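Local coordinates for protein light Chain (Clostridium botulinum, PDB 6BVD) that probably cleaves a neuronal SNARE protein as the zinc-dependent endopeptidase light chain of a mosaic botulinum neurotoxin, at residues N115-L120 with M152-I157; N167-I172 with M193-S198; T203-I208 with S216-D221. All blocks are in the same frame, centred on the assembly; numbering follows the deposited sequence. Where two conformers were deposited one is given.

Contact 1. Residues N115-L120 with M152-I157; sequences NAIPYL and MANLII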
loop_
_atom_site.group_PDB
_atom_site.type_symbol
_atom_site.label_atom_id
_atom_site.label_comp_id
_atom_site.label_asym_id
_atom_site.label_seq_id
_atom_site.Cartn_x
_atom_site.Cartn_y
_atom_site.Cartn_z
ATOM N N ASN A 115 20.110 8.426 7.486
ATOM C CA ASN A 115 21.009 8.710 8.610
ATOM C C ASN A 115 22.500 8.872 8.290
ATOM O O ASN A 115 23.222 9.413 9.129
ATOM C CB ASN A 115 20.874 7.614 9.677
ATOM C CG ASN A 115 19.505 7.628 10.347
ATOM O OD1 ASN A 115 18.897 8.691 10.492
ATOM N ND2 ASN A 115 19.027 6.454 10.775
ATOM N N ALA A 116 22.963 8.403 7.131
ATOM C CA ALA A 116 24.419 8.483 6.829
ATOM C C ALA A 116 24.764 9.844 6.222
ATOM O O ALA A 116 25.237 9.938 5.097
ATOM C CB ALA A 116 24.880 7.374 5.886
ATOM N N ILE A 117 24.570 10.895 6.987
ATOM C CA ILE A 117 24.848 12.230 6.449
ATOM C C ILE A 117 26.359 12.449 6.115
ATOM O O ILE A 117 27.252 11.922 6.776
ATOM C CB ILE A 117 24.380 13.284 7.430
ATOM C CG1 ILE A 117 25.259 13.244 8.667
ATOM C CG2 ILE A 117 22.865 13.083 7.806
ATOM C CD1 ILE A 117 25.126 14.511 9.516
ATOM N N PRO A 118 26.665 13.228 5.078
ATOM C CA PRO A 118 28.088 13.482 4.772
ATOM C C PRO A 118 28.869 14.186 5.898
ATOM O O PRO A 118 28.265 14.932 6.663
ATOM C CB PRO A 118 28.023 14.390 3.549
ATOM C CG PRO A 118 26.735 14.082 2.935
ATOM C CD PRO A 118 25.778 13.798 4.052
ATOM N N TYR A 119 30.166 13.918 6.026
ATOM C CA TYR A 119 31.012 14.655 6.965
ATOM C C TYR A 119 31.060 16.113 6.520
ATOM O O TYR A 119 31.117 16.372 5.323
ATOM C CB TYR A 119 32.430 14.079 7.032
ATOM C CG TYR A 119 33.305 14.730 8.100
ATOM C CD1 TYR A 119 33.257 14.293 9.411
ATOM C CD2 TYR A 119 34.095 15.854 7.812
ATOM C CE1 TYR A 119 34.027 14.887 10.401
ATOM C CE2 TYR A 119 34.843 16.465 8.809
ATOM C CZ TYR A 119 34.808 15.975 10.101
ATOM O OH TYR A 119 35.572 16.555 11.094
ATOM N N LEU A 120 31.034 17.036 7.486
ATOM C CA LEU A 120 31.106 18.491 7.190
ATOM C C LEU A 120 32.570 18.913 6.950
ATOM O O LEU A 120 33.213 19.602 7.762
ATOM C CB LEU A 120 30.445 19.317 8.322
ATOM C CG LEU A 120 28.937 19.052 8.525
ATOM C CD1 LEU A 120 28.329 19.898 9.705
ATOM C CD2 LEU A 120 28.090 19.231 7.256
ATOM N N MET A 152 20.772 21.208 4.252
ATOM C CA MET A 152 21.560 19.997 4.005
ATOM C C MET A 152 20.635 18.858 3.569
ATOM O O MET A 152 19.465 18.871 3.920
ATOM C CB MET A 152 22.350 19.593 5.252
ATOM C CG MET A 152 23.359 20.647 5.733
ATOM S SD MET A 152 24.268 20.105 7.192
ATOM C CE MET A 152 24.581 18.376 6.817
ATOM N N ALA A 153 21.148 17.897 2.793
ATOM C CA ALA A 153 20.378 16.680 2.437
ATOM C C ALA A 153 21.388 15.625 1.960
ATOM O O ALA A 153 22.576 15.924 1.846
ATOM C CB ALA A 153 19.335 16.955 1.340
ATOM N N ASN A 154 20.936 14.393 1.719
ATOM C CA ASN A 154 21.862 13.327 1.319
ATOM C C ASN A 154 21.739 12.958 -0.165
ATOM O O ASN A 154 22.692 12.463 -0.771
ATOM C CB ASN A 154 21.616 12.045 2.191
ATOM C CG ASN A 154 21.929 12.261 3.679
ATOM O OD1 ASN A 154 22.609 13.241 4.084
ATOM N ND2 ASN A 154 21.457 11.323 4.516
ATOM N N LEU A 155 20.571 13.158 -0.749
ATOM C CA LEU A 155 20.298 12.595 -2.069
ATOM C C LEU A 155 19.255 13.396 -2.851
ATOM O O LEU A 155 18.226 13.778 -2.321
ATOM C CB LEU A 155 19.799 11.118 -1.927
ATOM C CG LEU A 155 19.264 10.475 -3.210
ATOM C CD1 LEU A 155 20.296 10.355 -4.320
ATOM C CD2 LEU A 155 18.682 9.036 -2.855
ATOM N N ILE A 156 19.537 13.631 -4.126
ATOM C CA ILE A 156 18.591 14.245 -5.031
ATOM C C ILE A 156 18.414 13.331 -6.232
ATOM O O ILE A 156 19.389 13.002 -6.927
ATOM C CB ILE A 156 19.084 15.633 -5.497
ATOM C CG1 ILE A 156 19.304 16.538 -4.272
ATOM C CG2 ILE A 156 18.105 16.215 -6.518
ATOM C CD1 ILE A 156 19.952 17.864 -4.616
ATOM N N ILE A 157 17.169 12.940 -6.481
ATOM C CA ILE A 157 16.816 12.041 -7.580
ATOM C C ILE A 157 16.170 12.823 -8.683
ATOM O O ILE A 157 15.244 13.561 -8.419
ATOM C CB ILE A 157 15.825 10.916 -7.145
ATOM C CG1 ILE A 157 16.389 10.101 -5.955
ATOM C CG2 ILE A 157 15.507 10.000 -8.389
ATOM C CD1 ILE A 157 15.333 9.067 -5.306
#
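Ile117 and Asn154 bring the two backbones nearest, 6.0 Å between CA atoms, where the irregular run 115-120 passes the loop that leads into strand 155-158, the touching parts heading 125° apart. Helix 104-115 has just ended, and Ala116 sits at the centre of an inverse gamma turn, closed by a weak bond from Ile117 N to Asn115 O. The side-chain amide of Asn154 reaches toward Ile117 and Pro118. Its OD1 lies 3.2 Å from CD of Pro118 and 3.4 Å from CA of Ile117, while CG2 of Ile117 packs beside the same amide. ND2 turns back to the helix end. Farther along, Leu120 and Met152 cross at about a right angle and touch by methyl groups, Leu120 CD2 lying 3.6 Å from Met152 CE. The methionine chain is extended through SD (chi2 -179°) and bends only at chi3 (40°), which places CE by the leucine. Beyond the pair, Ile117 and Leu120 also pack on helix 313-323, and the hydroxyl of Tyr320 donates to Pro118 O. Between these segments the contact is thus van der Waals packing, and the buried polar side chain of Asn154 gives an N-H of ND2 to Ile113 O in the last turn of helix 104-115, tying that helix end to the start of a central strand.

Contact 2. Residues N167-I172 with M193-S198; sequences NKTGGI and MTVEFS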
loop_
_atom_site.group_PDB
_atom_site.type_symbol
_atom_site.label_atom_id
_atom_site.label_comp_id
_atom_site.label_asym_id
_atom_site.label_seq_id
_atom_site.Cartn_x
_atom_site.Cartn_y
_atom_site.Cartn_z
ATOM N N ASN A 167 19.808 4.185 -15.781
ATOM C CA ASN A 167 19.835 4.759 -14.443
ATOM C C ASN A 167 21.278 4.960 -14.021
ATOM O O ASN A 167 22.147 4.168 -14.408
ATOM C CB ASN A 167 19.118 3.843 -13.461
ATOM C CG ASN A 167 17.733 3.504 -13.909
ATOM O OD1 ASN A 167 16.905 4.390 -14.165
ATOM N ND2 ASN A 167 17.465 2.211 -14.035
ATOM N N LYS A 168 21.595 6.035 -13.293
ATOM C CA LYS A 168 22.975 6.157 -12.828
ATOM C C LYS A 168 23.104 6.989 -11.581
ATOM O O LYS A 168 22.311 7.872 -11.339
ATOM C CB LYS A 168 23.884 6.737 -13.915
ATOM C CG LYS A 168 23.525 8.112 -14.353
ATOM C CD LYS A 168 24.563 8.654 -15.335
ATOM C CE LYS A 168 24.736 7.702 -16.492
ATOM N NZ LYS A 168 25.626 8.251 -17.547
ATOM N N THR A 169 24.149 6.713 -10.813
ATOM C CA THR A 169 24.383 7.381 -9.535
ATOM C C THR A 169 25.701 8.138 -9.663
ATOM O O THR A 169 26.583 7.692 -10.401
ATOM C CB THR A 169 24.401 6.333 -8.396
ATOM O OG1 THR A 169 23.137 5.652 -8.378
ATOM C CG2 THR A 169 24.617 6.956 -7.027
ATOM N N GLY A 170 25.841 9.261 -8.964
ATOM C CA GLY A 170 27.061 10.050 -8.960
ATOM C C GLY A 170 27.228 10.881 -7.703
ATOM O O GLY A 170 26.268 11.060 -6.982
ATOM N N GLY A 171 28.448 11.368 -7.416
ATOM C CA GLY A 171 28.661 12.193 -6.226
ATOM C C GLY A 171 28.863 13.656 -6.638
ATOM O O GLY A 171 28.778 13.975 -7.833
ATOM N N ILE A 172 29.167 14.528 -5.674
ATOM C CA ILE A 172 29.399 15.944 -5.979
ATOM C C ILE A 172 30.847 16.354 -5.737
ATOM O O ILE A 172 31.494 15.880 -4.792
ATOM C CB ILE A 172 28.448 16.842 -5.150
ATOM C CG1 ILE A 172 26.971 16.446 -5.391
ATOM C CG2 ILE A 172 28.712 18.340 -5.482
ATOM C CD1 ILE A 172 26.499 16.592 -6.851
ATOM N N MET A 193 24.500 12.991 -2.873
ATOM C CA MET A 193 24.529 12.080 -4.014
ATOM C C MET A 193 23.451 12.475 -4.991
ATOM O O MET A 193 22.536 13.201 -4.644
ATOM C CB MET A 193 24.398 10.602 -3.551
ATOM C CG MET A 193 25.567 10.182 -2.621
ATOM S SD MET A 193 27.246 10.263 -3.406
ATOM C CE MET A 193 27.150 8.929 -4.641
ATOM N N THR A 194 23.643 12.085 -6.247
ATOM C CA THR A 194 22.710 12.306 -7.339
ATOM C C THR A 194 22.312 10.952 -7.935
ATOM O O THR A 194 23.210 10.120 -8.209
ATOM C CB THR A 194 23.337 13.146 -8.487
ATOM O OG1 THR A 194 24.018 14.284 -7.951
ATOM C CG2 THR A 194 22.291 13.600 -9.490
ATOM N N VAL A 195 21.015 10.752 -8.190
ATOM C CA VAL A 195 20.560 9.614 -9.024
ATOM C C VAL A 195 19.719 10.070 -10.227
ATOM O O VAL A 195 18.878 10.925 -10.102
ATOM C CB VAL A 195 19.732 8.598 -8.206
ATOM C CG1 VAL A 195 19.074 7.558 -9.135
ATOM C CG2 VAL A 195 20.623 7.915 -7.181
ATOM N N GLU A 196 19.991 9.541 -11.413
ATOM C CA GLU A 196 19.082 9.684 -12.535
ATOM C C GLU A 196 18.320 8.374 -12.618
ATOM O O GLU A 196 18.946 7.317 -12.805
ATOM C CB GLU A 196 19.838 9.941 -13.843
ATOM C CG GLU A 196 20.737 11.154 -13.777
ATOM C CD GLU A 196 21.724 11.170 -14.925
ATOM O OE1 GLU A 196 21.316 10.895 -16.077
ATOM O OE2 GLU A 196 22.918 11.382 -14.655
ATOM N N PHE A 197 17.008 8.432 -12.433
ATOM C CA PHE A 197 16.214 7.203 -12.345
ATOM C C PHE A 197 14.973 7.257 -13.227
ATOM O O PHE A 197 14.212 8.257 -13.253
ATOM C CB PHE A 197 15.800 6.923 -10.899
ATOM C CG PHE A 197 15.253 5.536 -10.713
ATOM C CD1 PHE A 197 16.113 4.450 -10.784
ATOM C CD2 PHE A 197 13.901 5.316 -10.531
ATOM C CE1 PHE A 197 15.619 3.156 -10.655
ATOM C CE2 PHE A 197 13.405 4.017 -10.382
ATOM C CZ PHE A 197 14.255 2.957 -10.456
ATOM N N SER A 198 14.727 6.136 -13.901
ATOM C CA SER A 198 13.672 6.054 -14.887
ATOM C C SER A 198 12.870 4.764 -14.625
ATOM O O SER A 198 13.222 3.710 -15.157
ATOM C CB SER A 198 14.283 6.049 -16.295
ATOM O OG SER A 198 13.330 6.146 -17.327
HETATM O O HOH W 1 14.646 1.412 -14.904
HETATM O O HOH W 2 26.203 14.274 -9.642
#
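Strands 168-171 and 193-196 pair antiparallel, with Lys168 opposite Glu196 and Gly170 opposite Thr194 as hydrogen-bonded pairs and Thr169 opposite Val195 as a non-hydrogen-bonded one. Four backbone bonds hold them; Glu196 N to Lys168 O is among the straighter, 2.9 Å at 165°. CA-H...O contacts fill the intervals, as from Thr169 CA to Thr194 O. Just before strand 168-171, the side chain of Asn167 extends the pairing: its OD1 accepts from Ser198 N at 2.8 Å, nearly along the C=O axis. A water bridges Asn167 ND2 and Ser198 O, so both ends of the amide are held to one residue; a second water links Gly171 O with Thr194 OG1.

Among carbon contacts, the Asn167 amide lies obliquely by the Phe197 ring, planes 26° apart. Met193, bent at chi2 and chi3 (-68°), curls its CE to 3.3 Å from Gly170 O. Lys168 and Glu196 run side by side; NZ and OE2 stay 5.0 Å apart, too far for a salt bridge, so any attraction is probably long-range.

CG2 of Val195 packs 3.6 Å from Thr169 OG1, and this hydroxyl is hydrogen-bonded to Glu229 OE1 on the helix that carries the zinc ligands His228 and His232. The edge strand therefore supplies a partner to Glu229, which fits the glutamate of an HExxH motif, consistent with a part in orienting its carboxylate.

Contact 3. Residues T203-I208 with S216-D221; sequences TAFNDI and SLFIKD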
loop_
_atom_site.group_PDB
_atom_site.type_symbol
_atom_site.label_atom_id
_atom_site.label_comp_id
_atom_site.label_asym_id
_atom_site.label_seq_id
_atom_site.Cartn_x
_atom_site.Cartn_y
_atom_site.Cartn_z
ATOM N N THR A 203 14.600 -3.422 -18.529
ATOM C CA THR A 203 15.046 -4.524 -19.352
ATOM C C THR A 203 14.602 -5.819 -18.676
ATOM O O THR A 203 14.184 -5.807 -17.520
ATOM C CB THR A 203 16.579 -4.515 -19.560
ATOM O OG1 THR A 203 17.246 -4.505 -18.285
ATOM C CG2 THR A 203 17.006 -3.285 -20.360
ATOM N N ALA A 204 14.690 -6.913 -19.420
ATOM C CA ALA A 204 14.391 -8.260 -18.931
ATOM C C ALA A 204 15.669 -9.095 -18.918
ATOM O O ALA A 204 16.672 -8.724 -19.551
ATOM C CB ALA A 204 13.340 -8.927 -19.816
ATOM N N PHE A 205 15.647 -10.214 -18.193
ATOM C CA PHE A 205 16.788 -11.125 -18.178
ATOM C C PHE A 205 16.311 -12.532 -18.536
ATOM O O PHE A 205 15.112 -12.780 -18.512
ATOM C CB PHE A 205 17.470 -11.111 -16.810
ATOM C CG PHE A 205 16.543 -11.451 -15.659
ATOM C CD1 PHE A 205 16.397 -12.771 -15.223
ATOM C CD2 PHE A 205 15.817 -10.458 -15.029
ATOM C CE1 PHE A 205 15.543 -13.076 -14.173
ATOM C CE2 PHE A 205 14.943 -10.768 -13.984
ATOM C CZ PHE A 205 14.823 -12.071 -13.555
ATOM N N ASN A 206 17.232 -13.455 -18.819
ATOM C CA ASN A 206 16.854 -14.818 -19.197
ATOM C C ASN A 206 17.138 -15.813 -18.073
ATOM O O ASN A 206 18.075 -15.644 -17.300
ATOM C CB ASN A 206 17.594 -15.241 -20.481
ATOM C CG ASN A 206 17.169 -16.610 -20.981
ATOM O OD1 ASN A 206 17.828 -17.616 -20.711
ATOM N ND2 ASN A 206 16.065 -16.652 -21.716
ATOM N N ASP A 207 16.320 -16.857 -17.985
ATOM C CA ASP A 207 16.567 -17.941 -17.049
ATOM C C ASP A 207 15.897 -19.209 -17.561
ATOM O O ASP A 207 14.865 -19.156 -18.224
ATOM C CB ASP A 207 16.053 -17.636 -15.641
ATOM C CG ASP A 207 16.450 -18.721 -14.637
ATOM O OD1 ASP A 207 17.535 -19.323 -14.810
ATOM O OD2 ASP A 207 15.655 -19.032 -13.716
ATOM N N ILE A 208 16.514 -20.340 -17.253
ATOM C CA ILE A 208 16.056 -21.634 -17.731
ATOM C C ILE A 208 15.410 -22.364 -16.560
ATOM O O ILE A 208 16.054 -22.575 -15.537
ATOM C CB ILE A 208 17.241 -22.451 -18.307
ATOM C CG1 ILE A 208 17.898 -21.695 -19.470
ATOM C CG2 ILE A 208 16.811 -23.850 -18.732
ATOM C CD1 ILE A 208 19.409 -21.518 -19.334
ATOM N N SER A 216 13.036 -18.564 -20.609
ATOM C CA SER A 216 11.968 -17.598 -20.546
ATOM C C SER A 216 12.582 -16.263 -20.144
ATOM O O SER A 216 13.589 -16.242 -19.448
ATOM C CB SER A 216 10.920 -18.050 -19.531
ATOM O OG SER A 216 10.293 -19.240 -19.949
ATOM N N LEU A 217 11.956 -15.167 -20.558
ATOM C CA LEU A 217 12.375 -13.821 -20.168
ATOM C C LEU A 217 11.549 -13.333 -18.964
ATOM O O LEU A 217 10.354 -13.617 -18.866
ATOM C CB LEU A 217 12.218 -12.843 -21.328
ATOM C CG LEU A 217 13.240 -12.975 -22.468
ATOM C CD1 LEU A 217 12.987 -11.922 -23.554
ATOM C CD2 LEU A 217 14.663 -12.877 -21.928
ATOM N N PHE A 218 12.204 -12.617 -18.053
ATOM C CA PHE A 218 11.557 -12.068 -16.868
ATOM C C PHE A 218 11.808 -10.561 -16.781
ATOM O O PHE A 218 12.938 -10.119 -16.901
ATOM C CB PHE A 218 12.069 -12.774 -15.609
ATOM C CG PHE A 218 11.644 -14.223 -15.508
ATOM C CD1 PHE A 218 12.371 -15.207 -16.170
ATOM C CD2 PHE A 218 10.538 -14.603 -14.754
ATOM C CE1 PHE A 218 11.995 -16.569 -16.097
ATOM C CE2 PHE A 218 10.163 -15.957 -14.650
ATOM C CZ PHE A 218 10.894 -16.944 -15.340
ATOM N N ILE A 219 10.751 -9.772 -16.613
ATOM C CA ILE A 219 10.930 -8.329 -16.508
ATOM C C ILE A 219 11.422 -7.998 -15.078
ATOM O O ILE A 219 11.084 -8.674 -14.095
ATOM C CB ILE A 219 9.622 -7.557 -16.862
ATOM C CG1 ILE A 219 9.896 -6.056 -17.093
ATOM C CG2 ILE A 219 8.545 -7.777 -15.818
ATOM C CD1 ILE A 219 10.667 -5.766 -18.378
ATOM N N LYS A 220 12.248 -6.969 -14.974
ATOM C CA LYS A 220 12.824 -6.579 -13.706
ATOM C C LYS A 220 11.819 -5.725 -12.926
ATOM O O LYS A 220 11.095 -4.934 -13.522
ATOM C CB LYS A 220 14.152 -5.814 -13.939
ATOM C CG LYS A 220 15.245 -6.743 -14.546
ATOM C CD LYS A 220 16.390 -5.946 -15.159
ATOM C CE LYS A 220 17.353 -6.955 -15.801
ATOM N NZ LYS A 220 18.345 -6.306 -16.681
ATOM N N ASP A 221 11.776 -5.920 -11.609
ATOM C CA ASP A 221 10.917 -5.135 -10.700
ATOM C C ASP A 221 11.579 -3.758 -10.476
ATOM O O ASP A 221 12.668 -3.704 -9.970
ATOM C CB ASP A 221 10.733 -5.880 -9.383
ATOM C CG ASP A 221 9.740 -5.194 -8.432
ATOM O OD1 ASP A 221 9.803 -3.946 -8.322
ATOM O OD2 ASP A 221 8.913 -5.898 -7.809
#
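Phe205 and Phe218 pair across the antiparallel strands through two backbone hydrogen bonds, Phe205 N to Phe218 O at 3.0 Å and Phe218 N to Phe205 O at 2.9 Å. Their rings are near parallel, 19° apart, but slid so far that they barely overlap, with centroids 5.9 Å apart. What meets the face of the Phe205 ring is instead CB of Phe218, a CH-pi contact 3.9 Å from the centroid and closest to CZ. In Phe205, chi1 57° sets CG between N and the carbonyl carbon, and the ring beyond it lies against CB of Phe218. At the edge of this ring, in its plane, lies CG of Lys220. The lysine chain is extended beyond CG and runs beside Thr203, passing close to its carbonyl oxygen before NZ donates to OG1 at 2.7 Å; Lys220 N makes a weak bond to Thr203 O.

Toward the other end, Asp207 and Ser216 form a second hydrogen-bonded pair, with Asp207 N to Ser216 O at 3.2 Å. On the face of Ala204 and Leu217, CD2 of Leu217 packs 3.4 Å from Phe205 O, and CB of Ala204 lies 3.2 Å from Phe218 O.

Lys363 serves the aromatic face twice, by a salt bridge to Asp207 OD2 and a cation-pi contact with Phe218. The hairpin occupies the middle of an antiparallel sheet: strand 373-377 flanks 201-208, strand 406-408 flanks 215-219, and Leu217 packs on helix 411-419. Strand 215-219 leads to Asp221, the N-cap of zinc-binding helix 222-237.

Contacts 1 and 2 adjoin, their centres 13 Å apart: strand 155-158 is the neighbour of 193-196 in the mixed sheet, and Asn154 O lies at bonding distance from Met193 N. Contact 1 is largely buried and apolar, joining a helix end to the loop before strand 155-158; contact 2, partly buried, closes the sheet edge through backbone bonds and waters and reaches the zinc site. Contact 3 belongs to a separate antiparallel sheet, on the opposite side of the chain's centre from contact 1, and is buried, adding aromatic packing and a lysine-threonine bond to its strand pairing. Helix 222-237 relates all three: Asn154, Val195 and Phe197 pack on it, and contact 3 leads into its start.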